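Local coordinates for protein methyltransferase WBDD (Escherichia coli, PDB 4AZS) that acts as a bifunctional kinase and methyltransferase that regulates the chain length of the O antigen in Escherichia coli O9a, at residues 198-203 with 264-269; 363-368 with 404-409; 433-438 with 457-462. All coordinates share one frame; numbering follows the deposited sequence.

Contact 1 (198-203 with 264-269); sequences CAFYRL and CKFFYY. With SO4 (sulfate ion), chain I.
Phe200 meets Phe266 where strand 200-207, at one border of the mixed sheet of a Rossmann-like methyltransferase fold, faces strand 262-268 of the antiparallel sheet of the kinase N-lobe. The two strands belong to different sheets. The axes of the short segments 200-203 and 264-268 pass 9.8 Å apart at 48°, so side chains rather than backbone ladders span the interface. With CG trans to its backbone N (chi1 -178°), Phe200 sends its ring across the gap and turns an edge to the face of Phe266 in a T-shaped pair, planes 72° apart; its CE1 lies 3.8 Å from Phe266 CE2.

Tyr201 supplies both backbone and ring. Its ring makes an offset stack with Tyr268, the planes nearly parallel and the centroids 4.8 Å apart, and the hydroxyl oxygen of Tyr268 sits over the centre of the Tyr201 ring. From there the same hydroxyl donates to Tyr201 O, 2.6 Å away, in the carbonyl plane and on a lone pair. A water bridges the pair as well: it accepts from Tyr201 N at 3.0 Å and donates to Tyr268 OH at 2.7 Å, so the phenol oxygen gives one hydrogen bond and receives another. Arg255, on the neighbouring kinase strand, packs against both tyrosines. Arg202 touches with its aliphatic part alone, CG resting 3.5 Å from Phe266 CZ, while its NH1 turns elsewhere to the carbonyl of Leu227. At Leu203 a sulfate, whose O3 lies at the edge of the Tyr201 ring, is bound by the backbone: Leu203 N donates almost straight to sulfate O4, 3.1 Å away.

Contact 2 (363-368 with 404-409); sequences DDVRPW and FVFVNE
Phe406 projects from helix 397-410 toward the loop 363-368, and its ring is the main body of the contact. CB starts beside the loop, 3.8 Å from Val365 O. The side chain leaves with CG opposite the backbone N (chi1 179°), which carries the ring past that carbonyl: CD1 comes within 3.6 Å of Val365 O and, farther out, CE1 reaches Pro367 N at 3.7 Å. The proline nitrogen lies at the ring edge, close to its plane. Val365 approaches from a different direction, its methyl CG1 standing over the middle of the face as a CH-pi contact, 4.0 Å from the centroid of the Phe406 ring and only 2° off the normal. Leu345 and Leu348 of helix 341-357 pack on Phe406 as well, and Leu348 also touches Val365.

The loop carries the sequence His362-Asp-Asp-Val-Arg-Pro-Trp-Asn369, which fits the HxDxxxxN pattern of the protein kinase catalytic loop; the contact packs this loop against helix 397-410 of what is probably the C-lobe. Trp368, near the end of the pattern, touches the bound AMP.

One helical turn after Phe406, Glu409 reaches the same proline, its OE2 lying 3.5 Å from Pro367 CD. The same oxygen is 4.0 Å from Arg366 NE, a long salt bridge that approaches the guanidinium at its edge, with carboxylate and guanidinium nearly coplanar. That oxygen is buried without a hydrogen-bonding partner. The arginine is held more firmly within its own loop, where NH1 donates to Asp364 OD1 at 3.0 Å, exactly in the guanidinium plane, and Trp368 CZ2 covers one guanidinium face.

Contact 3 (433-438 with 457-462); sequences QPWSNW and ALFEKK
This is an aromatic and aliphatic packing contact between two helical pieces of the kinase part: the start of helix 435-443, with Pro434 as its N-cap, lies against the C-terminal part of helix 452-460 and Lys462. Trp438 carries one half. Its indole face receives the edge of Phe459 in a T-shaped pair, planes at 76°, and Phe459 CB lies 3.8 Å from Trp438 CE2. At the rim of the indole, CD1 meets Leu458 CB in the ring plane, also at 3.8 Å, while the N-H is used on Leu455 O. Lys462 carries the other half with its methylenes: CG lies 4.0 Å from Pro434 CG, and CE sits over the five-membered ring of Trp435 as a CH-pi contact. A bend at chi4 (-54°) turns the amine off this path to a salt bridge with Glu342 of helix 341-357. A water links the Asn437 side chain to the carbonyl of Lys462, accepting from ND2 and donating to O. Across this contact Lys462 thus offers mainly its methylenes, while its amine is satisfied by Glu342; the direct contacts are apolar and aromatic, and the buried Trp435 NE1 has no polar partner.

Overall arrangement
From the N terminus, the chain completes most of the methyltransferase sheet before contact 1 closes a loop of 60 residues, rich in strand, and brings the border strand of that sheet against the kinase N-lobe. Contact 2 follows, its 35 intervening residues returning helix 397-410 to the loop 363-368. Contact 3 then closes a shorter span, 18 residues between the segments, 10 of them helical, bringing helix 452-460 back against helix 435-443. The three come in series, neither nesting nor crossing. Contact 1 stands apart, its centre about 28 Å from that of contact 2, whereas contacts 2 and 3, with centres about 17 Å apart, touch directly: Val407 CG2 packs 3.7 Å from Trp438 CZ3.

Contact 1 (198-203 with 264-269)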
loop_
_atom_site.group_PDB
_atom_site.type_symbol
_atom_site.label_atom_id
_atom_site.label_comp_id
_atom_site.label_asym_id
_atom_site.label_seq_id
_atom_site.Cartn_x
_atom_site.Cartn_y
_atom_site.Cartn_z
ATOM N N CYS A 198 -30.778 -25.516 12.654
ATOM C CA CYS A 198 -31.442 -26.215 13.761
ATOM C C CYS A 198 -32.628 -27.008 13.239
ATOM O O CYS A 198 -33.157 -26.725 12.173
ATOM C CB CYS A 198 -31.863 -25.231 14.811
ATOM S SG CYS A 198 -30.437 -24.401 15.599
ATOM N N ALA A 199 -33.034 -28.030 13.971
ATOM C CA ALA A 199 -33.972 -29.005 13.444
ATOM C C ALA A 199 -35.361 -28.464 13.296
ATOM O O ALA A 199 -35.977 -28.601 12.248
ATOM C CB ALA A 199 -34.006 -30.239 14.362
ATOM N N PHE A 200 -35.881 -27.944 14.381
ATOM C CA PHE A 200 -37.232 -27.402 14.438
ATOM C C PHE A 200 -37.228 -25.893 14.709
ATOM O O PHE A 200 -36.587 -25.443 15.667
ATOM C CB PHE A 200 -38.017 -28.085 15.581
ATOM C CG PHE A 200 -39.455 -27.620 15.692
ATOM C CD1 PHE A 200 -40.448 -28.206 14.934
ATOM C CD2 PHE A 200 -39.809 -26.619 16.563
ATOM C CE1 PHE A 200 -41.762 -27.784 15.033
ATOM C CE2 PHE A 200 -41.133 -26.204 16.693
ATOM C CZ PHE A 200 -42.101 -26.771 15.914
ATOM N N TYR A 201 -37.903 -25.113 13.882
ATOM C CA TYR A 201 -38.156 -23.700 14.195
ATOM C C TYR A 201 -39.497 -23.206 13.665
ATOM O O TYR A 201 -39.948 -23.619 12.575
ATOM C CB TYR A 201 -36.993 -22.768 13.716
ATOM C CG TYR A 201 -36.965 -22.512 12.224
ATOM C CD1 TYR A 201 -37.686 -21.491 11.685
ATOM C CD2 TYR A 201 -36.243 -23.315 11.359
ATOM C CE1 TYR A 201 -37.701 -21.255 10.341
ATOM C CE2 TYR A 201 -36.241 -23.083 9.965
ATOM C CZ TYR A 201 -36.981 -22.045 9.485
ATOM O OH TYR A 201 -37.046 -21.721 8.150
ATOM N N ARG A 202 -40.063 -22.211 14.365
ATOM C CA ARG A 202 -41.400 -21.665 14.062
ATOM C C ARG A 202 -41.333 -20.201 14.465
ATOM O O ARG A 202 -40.969 -19.916 15.615
ATOM C CB ARG A 202 -42.434 -22.268 15.072
ATOM C CG ARG A 202 -43.397 -23.357 14.689
ATOM C CD ARG A 202 -44.157 -23.881 15.927
ATOM N NE ARG A 202 -45.047 -22.873 16.386
ATOM C CZ ARG A 202 -45.553 -22.724 17.600
ATOM N NH1 ARG A 202 -45.311 -23.517 18.633
ATOM N NH2 ARG A 202 -46.341 -21.710 17.759
ATOM N N LEU A 203 -41.842 -19.297 13.638
ATOM C CA LEU A 203 -42.116 -17.916 14.060
ATOM C C LEU A 203 -43.263 -17.857 15.083
ATOM O O LEU A 203 -44.318 -18.368 14.814
ATOM C CB LEU A 203 -42.472 -17.066 12.846
ATOM C CG LEU A 203 -42.751 -15.593 13.060
ATOM C CD1 LEU A 203 -41.445 -14.924 13.374
ATOM C CD2 LEU A 203 -43.403 -14.931 11.823
ATOM N N CYS A 264 -44.169 -36.101 12.167
ATOM C CA CYS A 264 -44.702 -34.738 12.056
ATOM C C CYS A 264 -44.156 -34.210 10.759
ATOM O O CYS A 264 -42.917 -34.249 10.540
ATOM C CB CYS A 264 -44.218 -33.859 13.174
ATOM S SG CYS A 264 -44.687 -32.126 12.936
ATOM N N LYS A 265 -45.060 -33.780 9.884
ATOM C CA LYS A 265 -44.706 -33.192 8.591
ATOM C C LYS A 265 -44.840 -31.713 8.797
ATOM O O LYS A 265 -45.931 -31.247 9.140
ATOM C CB LYS A 265 -45.703 -33.540 7.499
ATOM C CG LYS A 265 -45.569 -34.892 6.856
ATOM C CD LYS A 265 -46.429 -35.015 5.576
ATOM C CE LYS A 265 -46.871 -36.465 5.340
ATOM N NZ LYS A 265 -47.320 -36.860 3.971
ATOM N N PHE A 266 -43.789 -30.965 8.537
ATOM C CA PHE A 266 -43.814 -29.528 8.775
ATOM C C PHE A 266 -43.471 -28.822 7.473
ATOM O O PHE A 266 -42.348 -28.950 6.996
ATOM C CB PHE A 266 -42.793 -29.145 9.868
ATOM C CG PHE A 266 -43.093 -27.845 10.557
ATOM C CD1 PHE A 266 -42.649 -26.657 10.052
ATOM C CD2 PHE A 266 -43.835 -27.826 11.703
ATOM C CE1 PHE A 266 -42.941 -25.456 10.681
ATOM C CE2 PHE A 266 -44.129 -26.658 12.347
ATOM C CZ PHE A 266 -43.677 -25.454 11.854
ATOM N N PHE A 267 -44.435 -28.104 6.899
ATOM C CA PHE A 267 -44.250 -27.356 5.643
ATOM C C PHE A 267 -44.143 -25.844 5.873
ATOM O O PHE A 267 -44.993 -25.249 6.510
ATOM C CB PHE A 267 -45.437 -27.593 4.722
ATOM C CG PHE A 267 -45.478 -28.961 4.071
ATOM C CD1 PHE A 267 -44.636 -30.014 4.480
ATOM C CD2 PHE A 267 -46.385 -29.204 3.034
ATOM C CE1 PHE A 267 -44.708 -31.262 3.870
ATOM C CE2 PHE A 267 -46.456 -30.446 2.430
ATOM C CZ PHE A 267 -45.624 -31.481 2.849
ATOM N N TYR A 268 -43.101 -25.228 5.338
ATOM C CA TYR A 268 -42.974 -23.802 5.324
ATOM C C TYR A 268 -43.678 -23.283 4.071
ATOM O O TYR A 268 -43.463 -23.780 2.972
ATOM C CB TYR A 268 -41.501 -23.424 5.350
ATOM C CG TYR A 268 -40.879 -23.773 6.674
ATOM C CD1 TYR A 268 -41.131 -23.005 7.798
ATOM C CD2 TYR A 268 -40.079 -24.892 6.821
ATOM C CE1 TYR A 268 -40.563 -23.320 9.028
ATOM C CE2 TYR A 268 -39.500 -25.216 8.051
ATOM C CZ TYR A 268 -39.738 -24.414 9.148
ATOM O OH TYR A 268 -39.219 -24.747 10.388
ATOM N N TYR A 269 -44.582 -22.333 4.269
ATOM C CA TYR A 269 -45.207 -21.577 3.193
ATOM C C TYR A 269 -44.367 -20.320 2.949
ATOM O O TYR A 269 -44.270 -19.825 1.847
ATOM C CB TYR A 269 -46.603 -21.156 3.633
ATOM C CG TYR A 269 -47.488 -22.246 4.074
ATOM C CD1 TYR A 269 -47.289 -23.529 3.639
ATOM C CD2 TYR A 269 -48.575 -21.999 4.916
ATOM C CE1 TYR A 269 -48.113 -24.545 4.031
ATOM C CE2 TYR A 269 -49.437 -23.035 5.293
ATOM C CZ TYR A 269 -49.194 -24.295 4.843
ATOM O OH TYR A 269 -49.988 -25.369 5.175
HETATM S S SO4 I . -41.257 -19.273 9.910
HETATM O O1 SO4 I . -40.839 -19.951 8.665
HETATM O O2 SO4 I . -41.671 -17.941 9.400
HETATM O O3 SO4 I . -40.076 -19.142 10.782
HETATM O O4 SO4 I . -42.325 -20.137 10.675
HETATM O O HOH W 1 -39.631 -26.819 12.054
#

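Contact 2 (363-368 with 404-409)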
loop_
_atom_site.group_PDB
_atom_site.type_symbol
_atom_site.label_atom_id
_atom_site.label_comp_id
_atom_site.label_asym_id
_atom_site.label_seq_id
_atom_site.Cartn_x
_atom_site.Cartn_y
_atom_site.Cartn_z
ATOM N N ASP A 363 -52.968 -37.865 -7.902
ATOM C CA ASP A 363 -52.430 -37.210 -9.092
ATOM C C ASP A 363 -50.923 -37.425 -9.304
ATOM O O ASP A 363 -50.364 -36.943 -10.288
ATOM C CB ASP A 363 -52.682 -35.697 -8.916
ATOM C CG ASP A 363 -52.669 -34.925 -10.214
ATOM O OD1 ASP A 363 -52.593 -35.539 -11.305
ATOM O OD2 ASP A 363 -52.744 -33.682 -10.125
ATOM N N ASP A 364 -50.258 -38.130 -8.393
ATOM C CA ASP A 364 -48.803 -38.124 -8.362
ATOM C C ASP A 364 -48.233 -39.412 -7.756
ATOM O O ASP A 364 -47.493 -39.390 -6.762
ATOM C CB ASP A 364 -48.321 -36.890 -7.565
ATOM C CG ASP A 364 -46.861 -36.570 -7.793
ATOM O OD1 ASP A 364 -46.327 -36.907 -8.869
ATOM O OD2 ASP A 364 -46.238 -35.976 -6.891
ATOM N N VAL A 365 -48.572 -40.530 -8.357
ATOM C CA VAL A 365 -48.086 -41.814 -7.910
ATOM C C VAL A 365 -46.666 -42.039 -8.405
ATOM O O VAL A 365 -46.423 -42.340 -9.572
ATOM C CB VAL A 365 -49.001 -42.953 -8.346
ATOM C CG1 VAL A 365 -48.438 -44.305 -7.914
ATOM C CG2 VAL A 365 -50.382 -42.762 -7.746
ATOM N N ARG A 366 -45.738 -41.902 -7.476
ATOM C CA ARG A 366 -44.314 -41.970 -7.761
ATOM C C ARG A 366 -43.639 -42.703 -6.608
ATOM O O ARG A 366 -44.204 -42.812 -5.518
ATOM C CB ARG A 366 -43.713 -40.564 -7.892
ATOM C CG ARG A 366 -44.488 -39.606 -8.778
ATOM C CD ARG A 366 -44.529 -39.975 -10.269
ATOM N NE ARG A 366 -43.414 -39.423 -11.039
ATOM C CZ ARG A 366 -43.139 -38.116 -11.189
ATOM N NH1 ARG A 366 -43.888 -37.171 -10.615
ATOM N NH2 ARG A 366 -42.084 -37.735 -11.909
ATOM N N PRO A 367 -42.427 -43.203 -6.841
ATOM C CA PRO A 367 -41.737 -44.006 -5.835
ATOM C C PRO A 367 -41.530 -43.315 -4.509
ATOM O O PRO A 367 -41.553 -43.984 -3.478
ATOM C CB PRO A 367 -40.391 -44.314 -6.490
ATOM C CG PRO A 367 -40.710 -44.314 -7.933
ATOM C CD PRO A 367 -41.717 -43.216 -8.128
ATOM N N TRP A 368 -41.362 -41.996 -4.525
ATOM C CA TRP A 368 -41.157 -41.246 -3.285
ATOM C C TRP A 368 -42.418 -40.952 -2.527
ATOM O O TRP A 368 -42.359 -40.301 -1.501
ATOM C CB TRP A 368 -40.402 -39.947 -3.539
ATOM C CG TRP A 368 -40.935 -39.137 -4.681
ATOM C CD1 TRP A 368 -41.906 -38.141 -4.646
ATOM C CD2 TRP A 368 -40.504 -39.209 -6.088
ATOM N NE1 TRP A 368 -42.122 -37.624 -5.914
ATOM C CE2 TRP A 368 -41.307 -38.219 -6.818
ATOM C CE3 TRP A 368 -39.568 -39.976 -6.789
ATOM C CZ2 TRP A 368 -41.157 -38.015 -8.185
ATOM C CZ3 TRP A 368 -39.432 -39.771 -8.175
ATOM C CH2 TRP A 368 -40.201 -38.809 -8.853
ATOM N N PHE A 404 -48.343 -45.976 -15.965
ATOM C CA PHE A 404 -47.536 -46.860 -16.794
ATOM C C PHE A 404 -46.072 -46.508 -16.688
ATOM O O PHE A 404 -45.207 -47.382 -16.752
ATOM C CB PHE A 404 -47.961 -46.780 -18.259
ATOM C CG PHE A 404 -49.346 -47.266 -18.503
ATOM C CD1 PHE A 404 -49.753 -48.503 -18.005
ATOM C CD2 PHE A 404 -50.230 -46.517 -19.259
ATOM C CE1 PHE A 404 -51.027 -48.975 -18.241
ATOM C CE2 PHE A 404 -51.510 -46.983 -19.508
ATOM C CZ PHE A 404 -51.910 -48.205 -18.982
ATOM N N VAL A 405 -45.809 -45.221 -16.546
ATOM C CA VAL A 405 -44.458 -44.745 -16.385
ATOM C C VAL A 405 -43.914 -45.233 -15.039
ATOM O O VAL A 405 -42.883 -45.923 -14.996
ATOM C CB VAL A 405 -44.386 -43.214 -16.511
ATOM C CG1 VAL A 405 -42.968 -42.740 -16.257
ATOM C CG2 VAL A 405 -44.843 -42.779 -17.900
ATOM N N PHE A 406 -44.615 -44.888 -13.959
ATOM C CA PHE A 406 -44.379 -45.505 -12.645
ATOM C C PHE A 406 -43.992 -46.971 -12.824
ATOM O O PHE A 406 -42.946 -47.413 -12.328
ATOM C CB PHE A 406 -45.625 -45.401 -11.740
ATOM C CG PHE A 406 -45.458 -46.036 -10.375
ATOM C CD1 PHE A 406 -44.627 -45.471 -9.424
ATOM C CD2 PHE A 406 -46.160 -47.168 -10.025
ATOM C CE1 PHE A 406 -44.485 -46.026 -8.170
ATOM C CE2 PHE A 406 -46.027 -47.730 -8.761
ATOM C CZ PHE A 406 -45.185 -47.158 -7.832
ATOM N N VAL A 407 -44.825 -47.718 -13.537
ATOM C CA VAL A 407 -44.590 -49.162 -13.678
ATOM C C VAL A 407 -43.242 -49.393 -14.339
ATOM O O VAL A 407 -42.456 -50.236 -13.906
ATOM C CB VAL A 407 -45.672 -49.873 -14.513
ATOM C CG1 VAL A 407 -45.162 -51.220 -15.018
ATOM C CG2 VAL A 407 -46.938 -50.050 -13.690
ATOM N N ASN A 408 -42.985 -48.638 -15.395
ATOM C CA ASN A 408 -41.758 -48.814 -16.142
ATOM C C ASN A 408 -40.524 -48.407 -15.349
ATOM O O ASN A 408 -39.501 -49.099 -15.407
ATOM C CB ASN A 408 -41.795 -48.053 -17.449
ATOM C CG ASN A 408 -41.574 -48.956 -18.619
ATOM O OD1 ASN A 408 -42.415 -49.031 -19.513
ATOM N ND2 ASN A 408 -40.484 -49.708 -18.595
ATOM N N GLU A 409 -40.621 -47.297 -14.622
ATOM C CA GLU A 409 -39.528 -46.900 -13.731
ATOM C C GLU A 409 -39.320 -47.948 -12.612
ATOM O O GLU A 409 -38.195 -48.318 -12.328
ATOM C CB GLU A 409 -39.671 -45.452 -13.219
ATOM C CG GLU A 409 -40.865 -45.124 -12.343
ATOM C CD GLU A 409 -40.961 -43.627 -12.003
ATOM O OE1 GLU A 409 -39.941 -42.934 -12.119
ATOM O OE2 GLU A 409 -42.048 -43.120 -11.632
#

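Contact 3 (433-438 with 457-462)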
loop_
_atom_site.group_PDB
_atom_site.type_symbol
_atom_site.label_atom_id
_atom_site.label_comp_id
_atom_site.label_asym_id
_atom_site.label_seq_id
_atom_site.Cartn_x
_atom_site.Cartn_y
_atom_site.Cartn_z
ATOM N N GLN A 433 -42.847 -60.023 -20.129
ATOM C CA GLN A 433 -44.122 -60.704 -20.072
ATOM C C GLN A 433 -44.295 -61.156 -18.641
ATOM O O GLN A 433 -43.327 -61.514 -17.985
ATOM C CB GLN A 433 -44.119 -61.917 -21.004
ATOM C CG GLN A 433 -44.203 -61.518 -22.453
ATOM C CD GLN A 433 -44.696 -62.630 -23.385
ATOM O OE1 GLN A 433 -45.764 -63.251 -23.196
ATOM N NE2 GLN A 433 -43.935 -62.847 -24.441
ATOM N N PRO A 434 -45.508 -61.082 -18.109
ATOM C CA PRO A 434 -46.775 -60.621 -18.609
ATOM C C PRO A 434 -47.150 -59.159 -18.288
ATOM O O PRO A 434 -48.263 -58.734 -18.593
ATOM C CB PRO A 434 -47.729 -61.556 -17.890
ATOM C CG PRO A 434 -47.097 -61.737 -16.544
ATOM C CD PRO A 434 -45.625 -61.580 -16.727
ATOM N N TRP A 435 -46.237 -58.386 -17.737
ATOM C CA TRP A 435 -46.477 -56.958 -17.542
ATOM C C TRP A 435 -46.716 -56.235 -18.869
ATOM O O TRP A 435 -47.607 -55.358 -19.022
ATOM C CB TRP A 435 -45.325 -56.341 -16.724
ATOM C CG TRP A 435 -45.338 -56.750 -15.261
ATOM C CD1 TRP A 435 -46.095 -56.187 -14.236
ATOM C CD2 TRP A 435 -44.578 -57.820 -14.614
ATOM N NE1 TRP A 435 -45.860 -56.815 -13.040
ATOM C CE2 TRP A 435 -44.960 -57.798 -13.194
ATOM C CE3 TRP A 435 -43.628 -58.740 -15.038
ATOM C CZ2 TRP A 435 -44.417 -58.692 -12.262
ATOM C CZ3 TRP A 435 -43.085 -59.639 -14.094
ATOM C CH2 TRP A 435 -43.476 -59.618 -12.738
ATOM N N SER A 436 -45.953 -56.605 -19.861
ATOM C CA SER A 436 -46.101 -56.005 -21.172
ATOM C C SER A 436 -47.461 -56.350 -21.788
ATOM O O SER A 436 -48.070 -55.530 -22.472
ATOM C CB SER A 436 -44.990 -56.531 -22.072
ATOM O OG SER A 436 -45.051 -57.979 -22.057
ATOM N N ASN A 437 -47.915 -57.569 -21.543
ATOM C CA ASN A 437 -49.207 -58.044 -22.046
ATOM C C ASN A 437 -50.335 -57.282 -21.391
ATOM O O ASN A 437 -51.298 -56.927 -22.033
ATOM C CB ASN A 437 -49.348 -59.520 -21.744
ATOM C CG ASN A 437 -48.274 -60.332 -22.388
ATOM O OD1 ASN A 437 -47.537 -59.825 -23.226
ATOM N ND2 ASN A 437 -48.164 -61.594 -22.002
ATOM N N TRP A 438 -50.161 -56.984 -20.105
ATOM C CA TRP A 438 -51.103 -56.175 -19.317
ATOM C C TRP A 438 -51.289 -54.804 -19.913
ATOM O O TRP A 438 -52.426 -54.370 -20.216
ATOM C CB TRP A 438 -50.553 -56.084 -17.893
ATOM C CG TRP A 438 -51.206 -55.098 -16.993
ATOM C CD1 TRP A 438 -52.551 -54.876 -16.800
ATOM C CD2 TRP A 438 -50.537 -54.196 -16.063
ATOM N NE1 TRP A 438 -52.748 -53.900 -15.860
ATOM C CE2 TRP A 438 -51.589 -53.461 -15.383
ATOM C CE3 TRP A 438 -49.208 -53.943 -15.735
ATOM C CZ2 TRP A 438 -51.312 -52.501 -14.424
ATOM C CZ3 TRP A 438 -48.933 -52.967 -14.766
ATOM C CH2 TRP A 438 -49.965 -52.265 -14.131
ATOM N N ALA A 457 -58.211 -54.925 -12.579
ATOM C CA ALA A 457 -58.766 -56.201 -13.057
ATOM C C ALA A 457 -57.848 -56.835 -14.104
ATOM O O ALA A 457 -57.600 -58.045 -14.079
ATOM C CB ALA A 457 -60.182 -56.025 -13.597
ATOM N N LEU A 458 -57.294 -56.020 -14.995
ATOM C CA LEU A 458 -56.445 -56.588 -16.017
ATOM C C LEU A 458 -55.135 -57.050 -15.358
ATOM O O LEU A 458 -54.579 -58.081 -15.747
ATOM C CB LEU A 458 -56.217 -55.621 -17.175
ATOM C CG LEU A 458 -57.380 -55.443 -18.144
ATOM C CD1 LEU A 458 -57.112 -54.328 -19.137
ATOM C CD2 LEU A 458 -57.679 -56.716 -18.900
ATOM N N PHE A 459 -54.662 -56.318 -14.351
ATOM C CA PHE A 459 -53.454 -56.687 -13.666
ATOM C C PHE A 459 -53.563 -58.064 -13.021
ATOM O O PHE A 459 -52.681 -58.882 -13.169
ATOM C CB PHE A 459 -53.071 -55.664 -12.600
ATOM C CG PHE A 459 -51.929 -56.121 -11.738
ATOM C CD1 PHE A 459 -50.623 -55.882 -12.124
ATOM C CD2 PHE A 459 -52.169 -56.842 -10.571
ATOM C CE1 PHE A 459 -49.563 -56.310 -11.339
ATOM C CE2 PHE A 459 -51.115 -57.277 -9.781
ATOM C CZ PHE A 459 -49.815 -56.994 -10.158
ATOM N N GLU A 460 -54.667 -58.322 -12.345
ATOM C CA GLU A 460 -54.926 -59.629 -11.738
ATOM C C GLU A 460 -55.018 -60.814 -12.715
ATOM O O GLU A 460 -54.818 -61.958 -12.343
ATOM C CB GLU A 460 -56.208 -59.537 -10.900
ATOM C CG GLU A 460 -55.974 -58.771 -9.583
ATOM C CD GLU A 460 -57.262 -58.314 -8.887
ATOM O OE1 GLU A 460 -58.375 -58.630 -9.388
ATOM O OE2 GLU A 460 -57.160 -57.621 -7.834
ATOM N N LYS A 461 -55.318 -60.557 -13.980
ATOM C CA LYS A 461 -55.466 -61.633 -14.923
ATOM C C LYS A 461 -54.348 -61.596 -15.945
ATOM O O LYS A 461 -54.463 -62.202 -17.011
ATOM C CB LYS A 461 -56.818 -61.492 -15.621
ATOM C CG LYS A 461 -57.998 -61.521 -14.657
ATOM C CD LYS A 461 -58.293 -62.936 -14.155
ATOM C CE LYS A 461 -59.392 -62.909 -13.103
ATOM N NZ LYS A 461 -60.130 -64.192 -12.974
ATOM N N LYS A 462 -53.280 -60.855 -15.646
ATOM C CA LYS A 462 -52.270 -60.601 -16.669
ATOM C C LYS A 462 -51.641 -61.898 -17.212
ATOM O O LYS A 462 -51.302 -61.950 -18.377
ATOM C CB LYS A 462 -51.194 -59.610 -16.215
ATOM C CG LYS A 462 -50.385 -60.060 -15.023
ATOM C CD LYS A 462 -49.461 -58.937 -14.584
ATOM C CE LYS A 462 -48.680 -59.326 -13.336
ATOM N NZ LYS A 462 -49.626 -59.754 -12.262
HETATM O O HOH W 2 -50.003 -62.937 -20.286
#